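Local coordinates for protein nucleoside-diphosphate sugar epimerase (SulA family) (Corynebacterium glutamicum, PDB 3OH8) that probably acts as an NAD-dependent nucleoside-diphosphate sugar epimerase, with a Rossmann-type domain expected to bind the dinucleotide, at residues S2-H7 and L496-N501; L239-T244 and S293-R298; T334-W339 and S412-P417. One frame throughout, in Å; residues are numbered along the deposited sequence.

Contact 1: S2-H7 and L496-N501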
loop_
_atom_site.group_PDB
_atom_site.type_symbol
_atom_site.label_atom_id
_atom_site.label_comp_id
_atom_site.label_asym_id
_atom_site.label_seq_id
_atom_site.Cartn_x
_atom_site.Cartn_y
_atom_site.Cartn_z
ATOM N N SER A 2 -15.792 8.039 -22.955
ATOM C CA SER A 2 -14.674 8.700 -22.282
ATOM C C SER A 2 -13.322 7.972 -22.396
ATOM O O SER A 2 -12.344 8.559 -22.866
ATOM C CB SER A 2 -15.003 8.926 -20.854
ATOM N N LEU A 3 -13.255 6.719 -21.939
ATOM C CA LEU A 3 -12.059 5.901 -22.128
ATOM C C LEU A 3 -12.364 4.415 -22.081
ATOM O O LEU A 3 -12.999 3.933 -21.146
ATOM C CB LEU A 3 -10.978 6.226 -21.092
ATOM C CG LEU A 3 -9.643 5.466 -21.244
ATOM C CD1 LEU A 3 -9.022 5.721 -22.621
ATOM C CD2 LEU A 3 -8.642 5.828 -20.144
ATOM N N THR A 4 -11.911 3.697 -23.102
ATOM C CA THR A 4 -11.919 2.235 -23.066
ATOM C C THR A 4 -10.494 1.740 -23.285
ATOM O O THR A 4 -9.826 2.142 -24.238
ATOM C CB THR A 4 -12.845 1.624 -24.136
ATOM O OG1 THR A 4 -14.161 2.180 -24.013
ATOM C CG2 THR A 4 -12.927 0.123 -23.963
ATOM N N THR A 5 -10.029 0.871 -22.396
ATOM C CA THR A 5 -8.661 0.376 -22.482
ATOM C C THR A 5 -8.559 -0.980 -21.790
ATOM O O THR A 5 -9.301 -1.263 -20.842
ATOM C CB THR A 5 -7.637 1.405 -21.905
ATOM O OG1 THR A 5 -6.308 1.028 -22.280
ATOM C CG2 THR A 5 -7.734 1.517 -20.357
ATOM N N SER A 6 -7.647 -1.819 -22.276
ATOM C CA SER A 6 -7.524 -3.188 -21.784
ATOM C C SER A 6 -6.126 -3.492 -21.237
ATOM O O SER A 6 -5.135 -2.904 -21.674
ATOM C CB SER A 6 -7.866 -4.197 -22.903
ATOM O OG SER A 6 -9.226 -4.106 -23.307
ATOM N N HIS A 7 -6.049 -4.432 -20.300
ATOM C CA HIS A 7 -4.751 -4.893 -19.799
ATOM C C HIS A 7 -4.805 -6.360 -19.400
ATOM O O HIS A 7 -5.825 -6.851 -18.910
ATOM C CB HIS A 7 -4.266 -4.026 -18.623
ATOM C CG HIS A 7 -5.177 -4.037 -17.430
ATOM N ND1 HIS A 7 -4.801 -4.549 -16.208
ATOM C CD2 HIS A 7 -6.442 -3.574 -17.270
ATOM C CE1 HIS A 7 -5.793 -4.403 -15.342
ATOM N NE2 HIS A 7 -6.798 -3.815 -15.965
ATOM N N LEU A 496 -15.813 -4.757 -27.026
ATOM C CA LEU A 496 -15.490 -5.806 -27.991
ATOM C C LEU A 496 -14.299 -5.404 -28.849
ATOM O O LEU A 496 -13.381 -6.194 -29.075
ATOM C CB LEU A 496 -16.700 -6.117 -28.878
ATOM C CG LEU A 496 -17.734 -7.095 -28.303
ATOM C CD1 LEU A 496 -17.996 -6.856 -26.817
ATOM C CD2 LEU A 496 -19.035 -7.034 -29.103
ATOM N N SER A 497 -14.316 -4.163 -29.321
ATOM C CA SER A 497 -13.229 -3.654 -30.141
ATOM C C SER A 497 -11.897 -3.633 -29.384
ATOM O O SER A 497 -10.850 -3.954 -29.946
ATOM C CB SER A 497 -13.560 -2.258 -30.663
ATOM O OG SER A 497 -12.498 -1.778 -31.465
ATOM N N SER A 498 -11.941 -3.260 -28.108
ATOM C CA SER A 498 -10.726 -3.197 -27.307
ATOM C C SER A 498 -10.127 -4.597 -27.122
ATOM O O SER A 498 -8.905 -4.776 -27.155
ATOM C CB SER A 498 -11.004 -2.517 -25.955
ATOM O OG SER A 498 -9.803 -2.395 -25.206
ATOM N N ILE A 499 -10.998 -5.586 -26.943
ATOM C CA ILE A 499 -10.577 -6.974 -26.795
ATOM C C ILE A 499 -9.927 -7.446 -28.094
ATOM O O ILE A 499 -8.792 -7.917 -28.100
ATOM C CB ILE A 499 -11.774 -7.875 -26.391
ATOM C CG1 ILE A 499 -12.186 -7.598 -24.937
ATOM C CG2 ILE A 499 -11.440 -9.355 -26.559
ATOM C CD1 ILE A 499 -13.519 -8.249 -24.540
ATOM N N LEU A 500 -10.631 -7.255 -29.206
ATOM C CA LEU A 500 -10.116 -7.607 -30.528
ATOM C C LEU A 500 -8.742 -6.970 -30.799
ATOM O O LEU A 500 -7.835 -7.620 -31.326
ATOM C CB LEU A 500 -11.134 -7.161 -31.590
ATOM C CG LEU A 500 -11.578 -8.081 -32.726
ATOM C CD1 LEU A 500 -11.677 -9.545 -32.298
ATOM C CD2 LEU A 500 -12.910 -7.565 -33.282
ATOM N N ASN A 501 -8.587 -5.700 -30.432
ATOM C CA ASN A 501 -7.314 -5.002 -30.619
ATOM C C ASN A 501 -6.181 -5.691 -29.855
ATOM O O ASN A 501 -5.084 -5.903 -30.378
ATOM C CB ASN A 501 -7.435 -3.533 -30.186
ATOM C CG ASN A 501 -6.120 -2.779 -30.287
ATOM O OD1 ASN A 501 -5.623 -2.513 -31.382
ATOM N ND2 ASN A 501 -5.554 -2.416 -29.136
HETATM O O HOH W 1 -8.970 0.003 -26.123
#
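Ser6 meets Ser498 in a small polar contact between an edge strand and a helix, where the first strand of the N-terminal antiparallel sheet (3-9) takes up helix 488-511 from the far end of the chain. The two hydroxyls are 2.6 Å apart, OG to OG, and either may be the donor. Ser498 holds its OG anti to its own backbone N (chi1 -177°), and this is the oxygen that reaches the strand. A water continues the polar chain: it donates to Thr4 O at 3.0 Å and lies 2.7 Å from Ser498 OG, so the helix serine is tied to the strand both directly and through solvent. The apolar share is slight, with the Thr4 methyl CG2 resting 3.8 Å from Ser498 CB. Thr4 and Ser6 turn their CB atoms to the helix while Thr5 between them turns away, the usual alternation of a strand. Over the short segments the two axes pass 8.0 Å apart at 36°, close for a strand and a helix, as small side chains at the interface allow. On the sheet side, Ser6 OG is also bonded to Thr106 OG1 of strand 102-110, and Ile499 packs on the same threonine. Thr5 OG1 and Thr4 O both bond to the side-chain amide of Gln450, which brings helix 448-454 against the same edge strand.

Contact 2: L239-T244 and S293-R298; sequences LVAEST and SDAGKR
Lys297 lays its aliphatic chain past Val240, running in the opposite direction, with Lys297 CG 3.9 Å from Val240 CG1. Bends at chi2 (84°) and chi4 (-63°) shape the rest of the chain, and the ammonium arrives at the C-terminal end of helix 222-242. There NZ gives one hydrogen bond to Val240 O at 2.9 Å and another to Ser243 O at 2.6 Å. The two carbonyls are met differently: Lys297 NZ sits nearly in line with the Ser243 C=O bond, at 160°, but stands tilted out of the Val240 carbonyl plane. Val240 O also takes the backbone N of Ser243, which comes from the opposite face of that plane, gripping the oxygen from two sides. Beside this, Ala241 CB and Ala295 CB touch at 3.7 Å, and the small side chains let the two helix ends come close, 5.3 Å between the CA atoms of these alanines. The two helices, 222-242 and 290-294, end here at the surface of the Rossmann-type domain, just before its parallel strands 248-254 and 298-308. A Schellman motif closes the second, with Gly296 at positive phi as its C' residue. Cys246 O is a third acceptor for Lys297 NZ, while Cys246 N bonds to Ser243 OG. A lysine ammonium set among carbonyls at a helix C-terminus should interact favourably with the helix dipole, and would be expected to stay protonated.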
loop_
_atom_site.group_PDB
_atom_site.type_symbol
_atom_site.label_atom_id
_atom_site.label_comp_id
_atom_site.label_asym_id
_atom_site.label_seq_id
_atom_site.Cartn_x
_atom_site.Cartn_y
_atom_site.Cartn_z
ATOM N N LEU A 239 0.755 -9.238 26.400
ATOM C CA LEU A 239 -0.434 -9.943 25.953
ATOM C C LEU A 239 -0.051 -11.013 24.938
ATOM O O LEU A 239 -0.609 -12.111 24.939
ATOM C CB LEU A 239 -1.463 -8.976 25.366
ATOM C CG LEU A 239 -2.103 -7.991 26.349
ATOM C CD1 LEU A 239 -3.089 -7.079 25.620
ATOM C CD2 LEU A 239 -2.787 -8.726 27.507
ATOM N N VAL A 240 0.911 -10.700 24.077
ATOM C CA VAL A 240 1.380 -11.685 23.118
ATOM C C VAL A 240 1.965 -12.866 23.892
ATOM O O VAL A 240 1.653 -14.023 23.616
ATOM C CB VAL A 240 2.427 -11.097 22.145
ATOM C CG1 VAL A 240 3.057 -12.202 21.311
ATOM C CG2 VAL A 240 1.786 -10.054 21.244
ATOM N N ALA A 241 2.799 -12.561 24.878
ATOM C CA ALA A 241 3.396 -13.596 25.711
ATOM C C ALA A 241 2.317 -14.487 26.323
ATOM O O ALA A 241 2.459 -15.704 26.357
ATOM C CB ALA A 241 4.240 -12.964 26.805
ATOM N N GLU A 242 1.231 -13.880 26.790
ATOM C CA GLU A 242 0.214 -14.623 27.530
ATOM C C GLU A 242 -0.724 -15.429 26.639
ATOM O O GLU A 242 -1.418 -16.329 27.115
ATOM C CB GLU A 242 -0.585 -13.671 28.427
ATOM C CG GLU A 242 0.296 -12.920 29.418
ATOM C CD GLU A 242 -0.365 -11.663 29.978
ATOM O OE1 GLU A 242 -1.604 -11.510 29.835
ATOM O OE2 GLU A 242 0.365 -10.829 30.560
ATOM N N SER A 243 -0.749 -15.107 25.348
ATOM C CA SER A 243 -1.674 -15.759 24.424
ATOM C C SER A 243 -1.116 -17.094 23.947
ATOM O O SER A 243 0.071 -17.210 23.666
ATOM C CB SER A 243 -1.951 -14.852 23.225
ATOM O OG SER A 243 -2.684 -15.535 22.221
ATOM N N THR A 244 -1.967 -18.107 23.863
ATOM C CA THR A 244 -1.533 -19.390 23.322
ATOM C C THR A 244 -1.632 -19.383 21.803
ATOM O O THR A 244 -0.832 -20.021 21.119
ATOM C CB THR A 244 -2.361 -20.562 23.881
ATOM O OG1 THR A 244 -3.732 -20.161 24.002
ATOM C CG2 THR A 244 -1.837 -20.967 25.248
ATOM N N SER A 293 9.315 -12.187 22.955
ATOM C CA SER A 293 10.364 -13.093 22.512
ATOM C C SER A 293 10.848 -13.956 23.679
ATOM O O SER A 293 11.203 -15.115 23.485
ATOM C CB SER A 293 11.512 -12.327 21.850
ATOM O OG SER A 293 11.922 -11.246 22.669
ATOM N N ASP A 294 10.835 -13.408 24.892
ATOM C CA ASP A 294 11.184 -14.210 26.066
ATOM C C ASP A 294 10.239 -15.398 26.196
ATOM O O ASP A 294 10.635 -16.466 26.663
ATOM C CB ASP A 294 11.139 -13.388 27.350
ATOM C CG ASP A 294 12.280 -12.397 27.448
ATOM O OD1 ASP A 294 13.269 -12.544 26.697
ATOM O OD2 ASP A 294 12.188 -11.473 28.283
ATOM N N ALA A 295 8.989 -15.213 25.781
ATOM C CA ALA A 295 8.008 -16.285 25.894
ATOM C C ALA A 295 8.069 -17.210 24.690
ATOM O O ALA A 295 7.170 -18.033 24.487
ATOM C CB ALA A 295 6.599 -15.722 26.058
ATOM N N GLY A 296 9.121 -17.067 23.888
ATOM C CA GLY A 296 9.327 -17.948 22.747
ATOM C C GLY A 296 8.551 -17.604 21.483
ATOM O O GLY A 296 8.545 -18.390 20.531
ATOM N N LYS A 297 7.889 -16.449 21.458
ATOM C CA LYS A 297 7.142 -16.050 20.256
ATOM C C LYS A 297 8.069 -15.443 19.216
ATOM O O LYS A 297 9.146 -14.948 19.547
ATOM C CB LYS A 297 6.024 -15.052 20.588
ATOM C CG LYS A 297 4.745 -15.719 21.069
ATOM C CD LYS A 297 4.794 -16.017 22.550
ATOM C CE LYS A 297 3.788 -17.099 22.922
ATOM N NZ LYS A 297 2.396 -16.677 22.661
ATOM N N ARG A 298 7.645 -15.466 17.955
ATOM C CA ARG A 298 8.457 -14.869 16.902
ATOM C C ARG A 298 8.284 -13.347 16.902
ATOM O O ARG A 298 7.161 -12.852 16.857
ATOM C CB ARG A 298 8.098 -15.466 15.533
ATOM C CG ARG A 298 9.000 -14.982 14.392
ATOM C CD ARG A 298 8.825 -15.816 13.120
ATOM N NE ARG A 298 7.450 -15.824 12.617
ATOM C CZ ARG A 298 6.945 -14.921 11.783
ATOM N NH1 ARG A 298 7.691 -13.908 11.342
ATOM N NH2 ARG A 298 5.683 -15.030 11.388
#

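Contact 3: T334-W339 and S412-P417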
loop_
_atom_site.group_PDB
_atom_site.type_symbol
_atom_site.label_atom_id
_atom_site.label_comp_id
_atom_site.label_asym_id
_atom_site.label_seq_id
_atom_site.Cartn_x
_atom_site.Cartn_y
_atom_site.Cartn_z
ATOM N N THR A 334 24.759 15.804 -0.081
ATOM C CA THR A 334 25.279 14.435 0.070
ATOM C C THR A 334 24.527 13.571 1.090
ATOM O O THR A 334 24.845 12.401 1.252
ATOM C CB THR A 334 26.787 14.410 0.453
ATOM O OG1 THR A 334 26.960 14.937 1.774
ATOM C CG2 THR A 334 27.618 15.211 -0.549
ATOM N N SER A 335 23.549 14.149 1.782
ATOM C CA SER A 335 22.757 13.413 2.770
ATOM C C SER A 335 22.020 12.247 2.126
ATOM O O SER A 335 21.366 12.422 1.096
ATOM C CB SER A 335 21.745 14.343 3.446
ATOM O OG SER A 335 22.388 15.142 4.422
ATOM N N TRP A 336 22.116 11.068 2.734
ATOM C CA TRP A 336 21.492 9.869 2.178
ATOM C C TRP A 336 20.043 9.753 2.625
ATOM O O TRP A 336 19.742 9.739 3.819
ATOM C CB TRP A 336 22.268 8.604 2.571
ATOM C CG TRP A 336 23.592 8.424 1.879
ATOM C CD1 TRP A 336 24.834 8.687 2.396
ATOM C CD2 TRP A 336 23.809 7.932 0.551
ATOM N NE1 TRP A 336 25.803 8.379 1.475
ATOM C CE2 TRP A 336 25.205 7.927 0.331
ATOM C CE3 TRP A 336 22.961 7.508 -0.475
ATOM C CZ2 TRP A 336 25.770 7.503 -0.870
ATOM C CZ3 TRP A 336 23.526 7.090 -1.674
ATOM C CH2 TRP A 336 24.916 7.089 -1.859
ATOM N N PHE A 337 19.150 9.672 1.645
ATOM C CA PHE A 337 17.720 9.603 1.881
ATOM C C PHE A 337 17.309 8.131 1.839
ATOM O O PHE A 337 17.373 7.492 0.797
ATOM C CB PHE A 337 16.985 10.410 0.801
ATOM C CG PHE A 337 15.496 10.458 0.978
ATOM C CD1 PHE A 337 14.939 10.908 2.158
ATOM C CD2 PHE A 337 14.651 10.066 -0.053
ATOM C CE1 PHE A 337 13.565 10.959 2.319
ATOM C CE2 PHE A 337 13.277 10.113 0.098
ATOM C CZ PHE A 337 12.730 10.560 1.286
ATOM N N SER A 338 16.919 7.602 2.991
ATOM C CA SER A 338 16.548 6.198 3.131
ATOM C C SER A 338 15.024 6.059 2.969
ATOM O O SER A 338 14.250 6.421 3.868
ATOM C CB SER A 338 17.019 5.691 4.495
ATOM O OG SER A 338 16.521 4.403 4.785
ATOM N N TRP A 339 14.605 5.556 1.807
ATOM C CA TRP A 339 13.200 5.613 1.389
ATOM C C TRP A 339 12.685 4.226 1.046
ATOM O O TRP A 339 13.462 3.329 0.748
ATOM C CB TRP A 339 13.061 6.484 0.142
ATOM C CG TRP A 339 13.754 5.880 -1.037
ATOM C CD1 TRP A 339 15.072 6.014 -1.364
ATOM C CD2 TRP A 339 13.179 5.024 -2.038
ATOM N NE1 TRP A 339 15.355 5.293 -2.503
ATOM C CE2 TRP A 339 14.207 4.681 -2.944
ATOM C CE3 TRP A 339 11.895 4.513 -2.258
ATOM C CZ2 TRP A 339 13.995 3.847 -4.052
ATOM C CZ3 TRP A 339 11.679 3.686 -3.363
ATOM C CH2 TRP A 339 12.726 3.366 -4.245
ATOM N N SER A 412 20.935 11.388 7.455
ATOM C CA SER A 412 21.726 10.732 6.423
ATOM C C SER A 412 21.887 9.282 6.831
ATOM O O SER A 412 22.665 8.958 7.731
ATOM C CB SER A 412 23.093 11.389 6.284
ATOM O OG SER A 412 23.847 10.795 5.245
ATOM N N GLN A 413 21.124 8.412 6.183
ATOM C CA GLN A 413 21.114 7.002 6.533
ATOM C C GLN A 413 21.223 6.195 5.249
ATOM O O GLN A 413 20.280 6.151 4.451
ATOM C CB GLN A 413 19.844 6.658 7.325
ATOM C CG GLN A 413 19.791 7.344 8.695
ATOM C CD GLN A 413 18.414 7.881 9.066
ATOM O OE1 GLN A 413 18.092 8.027 10.248
ATOM N NE2 GLN A 413 17.601 8.181 8.063
ATOM N N ARG A 414 22.394 5.599 5.040
ATOM C CA ARG A 414 22.651 4.830 3.836
ATOM C C ARG A 414 22.283 3.372 4.086
ATOM O O ARG A 414 23.151 2.494 4.095
ATOM C CB ARG A 414 24.111 4.968 3.408
ATOM C CG ARG A 414 24.416 4.421 2.016
ATOM C CD ARG A 414 25.906 4.528 1.699
ATOM N NE ARG A 414 26.198 4.104 0.335
ATOM C CZ ARG A 414 27.410 4.111 -0.213
ATOM N NH1 ARG A 414 28.458 4.528 0.490
ATOM N NH2 ARG A 414 27.569 3.699 -1.467
ATOM N N THR A 415 20.987 3.124 4.281
ATOM C CA THR A 415 20.515 1.820 4.712
ATOM C C THR A 415 20.441 0.819 3.548
ATOM O O THR A 415 20.094 1.175 2.413
ATOM C CB THR A 415 19.134 1.927 5.400
ATOM O OG1 THR A 415 19.057 3.139 6.169
ATOM C CG2 THR A 415 18.913 0.745 6.327
ATOM N N ALA A 416 20.785 -0.430 3.832
ATOM C CA ALA A 416 20.581 -1.523 2.879
ATOM C C ALA A 416 19.620 -2.557 3.476
ATOM O O ALA A 416 19.695 -2.867 4.671
ATOM C CB ALA A 416 21.923 -2.182 2.498
ATOM N N PRO A 417 18.695 -3.064 2.649
ATOM C CA PRO A 417 17.806 -4.156 3.065
ATOM C C PRO A 417 18.531 -5.494 2.943
ATOM O O PRO A 417 18.134 -6.366 2.170
ATOM C CB PRO A 417 16.645 -4.055 2.074
ATOM C CG PRO A 417 17.292 -3.504 0.806
ATOM C CD PRO A 417 18.448 -2.625 1.261
HETATM O O HOH W 2 18.064 3.095 2.297
#
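Trp336 and Arg414 make the closely stacked part of this contact, and also its partly exposed side: the side chains lie alongside each other and point the same way. Arg414 is extended from CG to NE, its CG anti to the backbone N (chi1 -169°), and it runs over one face of the indole. Its CG stands 3.9 Å from the centroid of the five-membered ring in a CH-pi contact, while the guanidinium runs nearly parallel to the indole, 6° between the planes, but sits out over the CZ2 rim, Arg414 NE 3.6 Å from Trp336 CZ2. Asp264 meets both side chains: its OD1 accepts from Trp336 NE1 and its backbone O from Arg414 NH1. At the edge of the indole, Ser412 OG takes a nearly straight bond of 3.1 Å from Trp336 N, and Gln413 N bonds to Trp336 O at 3.0 Å. These two bonds bring strand 336-341 of the Rossmann-like sheet up to the weakly bonded strand 412-415 of the DUF1731 region, which pairs in parallel with strand 265-267 to form a separate two-stranded sheet. While the Arg414 side faces solvent, Ser338 and Thr415 are buried. Their OG and OG1 share a hydrogen bond of 3.2 Å in which either hydroxyl may be the donor, and a water bridges Ser338 OG to Thr415 O, donating to the carbonyl at 2.8 Å.

Contact 1 is the outermost pairing along the chain: it joins residues near the two ends and encloses the other two. Contacts 2 and 3 follow one another in sequence, the first closing before the second opens. In space contact 1 and contact 2 lie on opposite sides of the chain's centre, with their centres 53 Å apart, while contact 3 lies 43 Å from contact 1 and 33 Å from contact 2, centre to centre. None of them touch; even contacts 2 and 3 have nearest atoms about 16 Å apart. Strand 298-308 links two of them: it begins in contact 2 and pairs in parallel with strand 336-341 of contact 3.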